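Local coordinates for type IV pilin protein (Neisseria meningitidis, PDB 5V0M), which is a non-core minor pilin of meningococcal type IV pili, probably acting within the pilus fibre in functions such as adhesion to host cells, at residues T78-D81 and G82-A86; R13-L16 and L17-Q21. One frame throughout, in Å; residues are numbered along the deposited sequence.

From the N terminus the chain first runs through helix 3-30, whose middle holds contact 2; the bonds there span single helical turns and close no larger loop. Strands 47-54 and 59-65 follow, and then strand 76-80 leads into contact 1, where the turn from Asn80 to Gly83 sends the chain back as strand 85-88, at one edge of the antiparallel sheet. The two contacts therefore stand in series, neither enclosing nor crossing the other, with centres about 10 Å apart. They meet where helix packs on sheet: Leu79 lies against Leu16, Leu17 and Ala20, while Ile85 rests on Arg13, tying the hairpin to the helix within the helix-on-sheet packing known from type IV pilins.

Contact 1: residues T78-D81 and G82-A86; sequences TLND and GGTIA
Asn80 and Thr84 face each other across the end of a beta hairpin, the last two strands of the antiparallel pilin sheet, joined by a type I turn from Asn80 to Gly83. From CB, the Asn80 side chain turns between its own backbone N and carbonyl carbon (chi1 66°), which folds CG back over the turn, 3.9 Å from Thr84 CB. Its two branches then divide the work. Asn80 OD1 accepts the backbone N-H of Thr84 at 3.1 Å, the donor lying 41° out of the amide plane, and takes a weak second bond from Gly82 N. Asn80 ND2 passes 3.7 Å from Thr84 CB and donates a hydrogen to water 2, which also bonds Thr84 OG1. One amide oxygen thus ties Asn80 to the chain just past the turn, with a weak second hold within it, while Gly83 N closes the turn on Asn80 O. Beyond the turn, Asn80 N bonds Thr84 O, and Thr78 and Ala86 form a hydrogen-bonded antiparallel pair. Leu79 and Ile85, the non-hydrogen-bonded pair, lie on the sheet face that meets helix 3-30, with Leu79 CD1 4.0 Å from Ile85 CB. The Asp81 carboxylate reaches His58 ND1 through OD2 and the backbone N of Phe59 through OD1. On the face carrying Thr78, water 1 links Thr78 OG1 to Thr84 O, 2.8 Å from each.

Contact 2: residues R13-L16 and L17-Q21; sequences RTTL and LHNAQ
Arg13 and Leu17 open this span of the long pilin helix side by side, pointing the same way one turn apart. The aliphatic part of Arg13 does the touching: Arg13 CG, anti to the backbone N (chi1 174°), lies 3.8 Å from Leu17 CD1, before the chain bends at chi3 toward the guanidinium. Arg13 O accepts Leu17 N, the first of four successive i to i+4 backbone bonds. Thr14 O has two roles: it accepts His18 N at 2.9 Å and also sits over one face of the His18 imidazole, 3.4 Å above the plane and offset toward the rim. With His18 CG anti to its carbonyl carbon (chi1 -73°), the ring reaches back along the helix, and Thr14 CG2 comes within 3.5 Å of His18 NE2. Thr15 runs alongside Asn19, with Thr15 CG2 3.9 Å from Asn19 ND2. Their polar ends reach further: Thr15 OG1 bonds Asn44 and the carbonyl of Glu11, and Asn19 OD1 accepts the backbone N of Lys42, pinning the following loop to the helix. Leu16 ends the row: Leu16 O accepts Ala20 N and lies 3.6 Å from Ala20 CB. Around the helix the faces differ: Thr14 and His18 are solvent-facing, Leu16 and Ala20 pack on strands 59-65 and 76-80, and Thr15 and Asn19 rest against Val49 of strand 47-54.

Contact 1: residues T78-D81 and G82-A86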
loop_
_atom_site.group_PDB
_atom_site.type_symbol
_atom_site.label_atom_id
_atom_site.label_comp_id
_atom_site.label_asym_id
_atom_site.label_seq_id
_atom_site.Cartn_x
_atom_site.Cartn_y
_atom_site.Cartn_z
ATOM N N THR A 78 -4.234 -2.379 1.683
ATOM C CA THR A 78 -4.234 -2.641 0.239
ATOM C C THR A 78 -4.888 -1.494 -0.515
ATOM O O THR A 78 -5.779 -0.820 -0.009
ATOM C CB THR A 78 -4.949 -3.937 -0.119
ATOM O OG1 THR A 78 -6.306 -3.899 0.350
ATOM C CG2 THR A 78 -4.236 -5.121 0.497
ATOM N N LEU A 79 -4.457 -1.288 -1.751
ATOM C CA LEU A 79 -5.027 -0.248 -2.601
ATOM C C LEU A 79 -4.985 -0.769 -4.024
ATOM O O LEU A 79 -3.920 -1.186 -4.490
ATOM C CB LEU A 79 -4.222 1.044 -2.538
ATOM C CG LEU A 79 -4.599 2.124 -3.549
ATOM C CD1 LEU A 79 -6.040 2.624 -3.334
ATOM C CD2 LEU A 79 -3.658 3.288 -3.478
ATOM N N ASN A 80 -6.115 -0.763 -4.713
ATOM C CA ASN A 80 -6.131 -1.264 -6.077
ATOM C C ASN A 80 -6.331 -0.119 -7.058
ATOM O O ASN A 80 -6.500 1.039 -6.678
ATOM C CB ASN A 80 -7.136 -2.412 -6.250
ATOM C CG ASN A 80 -8.591 -1.988 -6.068
ATOM O OD1 ASN A 80 -8.956 -0.822 -6.247
ATOM N ND2 ASN A 80 -9.433 -2.962 -5.716
ATOM N N ASP A 81 -6.244 -0.469 -8.342
ATOM C CA ASP A 81 -6.285 0.541 -9.391
ATOM C C ASP A 81 -7.652 1.200 -9.507
ATOM O O ASP A 81 -7.745 2.292 -10.078
ATOM C CB ASP A 81 -5.912 -0.093 -10.727
ATOM C CG ASP A 81 -6.887 -1.137 -11.138
ATOM O OD1 ASP A 81 -6.865 -2.255 -10.578
ATOM O OD2 ASP A 81 -7.687 -0.848 -12.066
ATOM N N GLY A 82 -8.702 0.575 -8.970
ATOM C CA GLY A 82 -10.007 1.204 -8.897
ATOM C C GLY A 82 -10.164 2.207 -7.781
ATOM O O GLY A 82 -11.201 2.866 -7.668
ATOM N N GLY A 83 -9.148 2.358 -6.944
ATOM C CA GLY A 83 -9.214 3.295 -5.850
ATOM C C GLY A 83 -9.722 2.731 -4.547
ATOM O O GLY A 83 -9.898 3.496 -3.592
ATOM N N THR A 84 -9.972 1.436 -4.463
ATOM C CA THR A 84 -10.428 0.840 -3.214
ATOM C C THR A 84 -9.232 0.677 -2.288
ATOM O O THR A 84 -8.298 -0.072 -2.598
ATOM C CB THR A 84 -11.056 -0.530 -3.455
ATOM O OG1 THR A 84 -12.184 -0.391 -4.320
ATOM C CG2 THR A 84 -11.515 -1.174 -2.145
ATOM N N ILE A 85 -9.275 1.351 -1.141
ATOM C CA ILE A 85 -8.274 1.190 -0.100
ATOM C C ILE A 85 -8.934 0.494 1.089
ATOM O O ILE A 85 -10.107 0.745 1.409
ATOM C CB ILE A 85 -7.650 2.550 0.281
ATOM C CG1 ILE A 85 -6.282 2.331 0.951
ATOM C CG2 ILE A 85 -8.583 3.369 1.176
ATOM C CD1 ILE A 85 -5.418 3.614 1.118
ATOM N N ALA A 86 -8.204 -0.409 1.727
ATOM C CA ALA A 86 -8.769 -1.186 2.812
ATOM C C ALA A 86 -7.640 -1.638 3.718
ATOM O O ALA A 86 -6.490 -1.745 3.283
ATOM C CB ALA A 86 -9.527 -2.418 2.331
HETATM O O HOH W 1 -7.911 -2.634 -1.552
HETATM O O HOH W 2 -12.359 -2.995 -5.250
#

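Contact 2: residues R13-L16 and L17-Q21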
loop_
_atom_site.group_PDB
_atom_site.type_symbol
_atom_site.label_atom_id
_atom_site.label_comp_id
_atom_site.label_asym_id
_atom_site.label_seq_id
_atom_site.Cartn_x
_atom_site.Cartn_y
_atom_site.Cartn_z
ATOM N N ARG A 13 -1.129 5.337 3.943
ATOM C CA ARG A 13 -2.146 5.678 2.955
ATOM C C ARG A 13 -1.540 6.552 1.865
ATOM O O ARG A 13 -1.746 6.310 0.676
ATOM C CB ARG A 13 -3.328 6.391 3.632
ATOM C CG ARG A 13 -4.368 6.918 2.688
ATOM C CD ARG A 13 -5.388 7.785 3.459
ATOM N NE ARG A 13 -6.175 7.018 4.427
ATOM C CZ ARG A 13 -7.382 6.508 4.176
ATOM N NH1 ARG A 13 -7.952 6.675 2.992
ATOM N NH2 ARG A 13 -8.020 5.826 5.117
ATOM N N THR A 14 -0.757 7.556 2.258
ATOM C CA THR A 14 -0.135 8.457 1.301
ATOM C C THR A 14 0.877 7.723 0.422
ATOM O O THR A 14 0.931 7.930 -0.791
ATOM C CB THR A 14 0.499 9.627 2.050
ATOM O OG1 THR A 14 -0.546 10.343 2.728
ATOM C CG2 THR A 14 1.221 10.554 1.092
ATOM N N THR A 15 1.697 6.867 1.018
ATOM C CA THR A 15 2.670 6.096 0.240
ATOM C C THR A 15 1.968 5.259 -0.824
ATOM O O THR A 15 2.412 5.183 -1.975
ATOM C CB THR A 15 3.453 5.170 1.180
ATOM O OG1 THR A 15 4.116 5.925 2.199
ATOM C CG2 THR A 15 4.484 4.386 0.404
ATOM N N LEU A 16 0.891 4.585 -0.441
ATOM C CA LEU A 16 0.156 3.765 -1.402
ATOM C C LEU A 16 -0.442 4.632 -2.505
ATOM O O LEU A 16 -0.354 4.288 -3.692
ATOM C CB LEU A 16 -0.933 2.942 -0.723
ATOM C CG LEU A 16 -0.400 1.836 0.176
ATOM C CD1 LEU A 16 -1.489 1.331 1.116
ATOM C CD2 LEU A 16 0.135 0.709 -0.634
ATOM N N LEU A 17 -1.056 5.768 -2.142
ATOM C CA LEU A 17 -1.675 6.612 -3.159
ATOM C C LEU A 17 -0.629 7.107 -4.147
ATOM O O LEU A 17 -0.884 7.147 -5.359
ATOM C CB LEU A 17 -2.424 7.780 -2.509
ATOM C CG LEU A 17 -3.662 7.331 -1.739
ATOM C CD1 LEU A 17 -4.170 8.470 -0.829
ATOM C CD2 LEU A 17 -4.781 6.857 -2.664
ATOM N N HIS A 18 0.564 7.476 -3.665
ATOM C CA HIS A 18 1.619 7.923 -4.572
ATOM C C HIS A 18 2.023 6.810 -5.535
ATOM O O HIS A 18 2.205 7.042 -6.742
ATOM C CB HIS A 18 2.825 8.404 -3.782
ATOM C CG HIS A 18 2.618 9.728 -3.118
ATOM N ND1 HIS A 18 1.561 10.559 -3.428
ATOM C CD2 HIS A 18 3.330 10.366 -2.161
ATOM C CE1 HIS A 18 1.632 11.651 -2.688
ATOM N NE2 HIS A 18 2.698 11.561 -1.915
ATOM N N ASN A 19 2.181 5.587 -5.021
ATOM C CA ASN A 19 2.504 4.460 -5.887
ATOM C C ASN A 19 1.403 4.249 -6.916
ATOM O O ASN A 19 1.682 3.995 -8.094
ATOM C CB ASN A 19 2.743 3.183 -5.071
ATOM C CG ASN A 19 4.142 3.107 -4.511
ATOM O OD1 ASN A 19 5.124 3.140 -5.244
ATOM N ND2 ASN A 19 4.248 3.017 -3.189
ATOM N N ALA A 20 0.140 4.347 -6.502
ATOM C CA ALA A 20 -0.950 4.135 -7.447
ATOM C C ALA A 20 -0.956 5.201 -8.531
ATOM O O ALA A 20 -1.243 4.906 -9.702
ATOM C CB ALA A 20 -2.280 4.109 -6.703
ATOM N N GLN A 21 -0.636 6.442 -8.180
ATOM C CA GLN A 21 -0.554 7.491 -9.188
ATOM C C GLN A 21 0.551 7.208 -10.196
ATOM O O GLN A 21 0.365 7.396 -11.416
ATOM C CB GLN A 21 -0.296 8.825 -8.489
ATOM C CG GLN A 21 -1.493 9.328 -7.747
ATOM C CD GLN A 21 -1.185 10.495 -6.820
ATOM O OE1 GLN A 21 -0.053 10.982 -6.758
ATOM N NE2 GLN A 21 -2.201 10.942 -6.080
#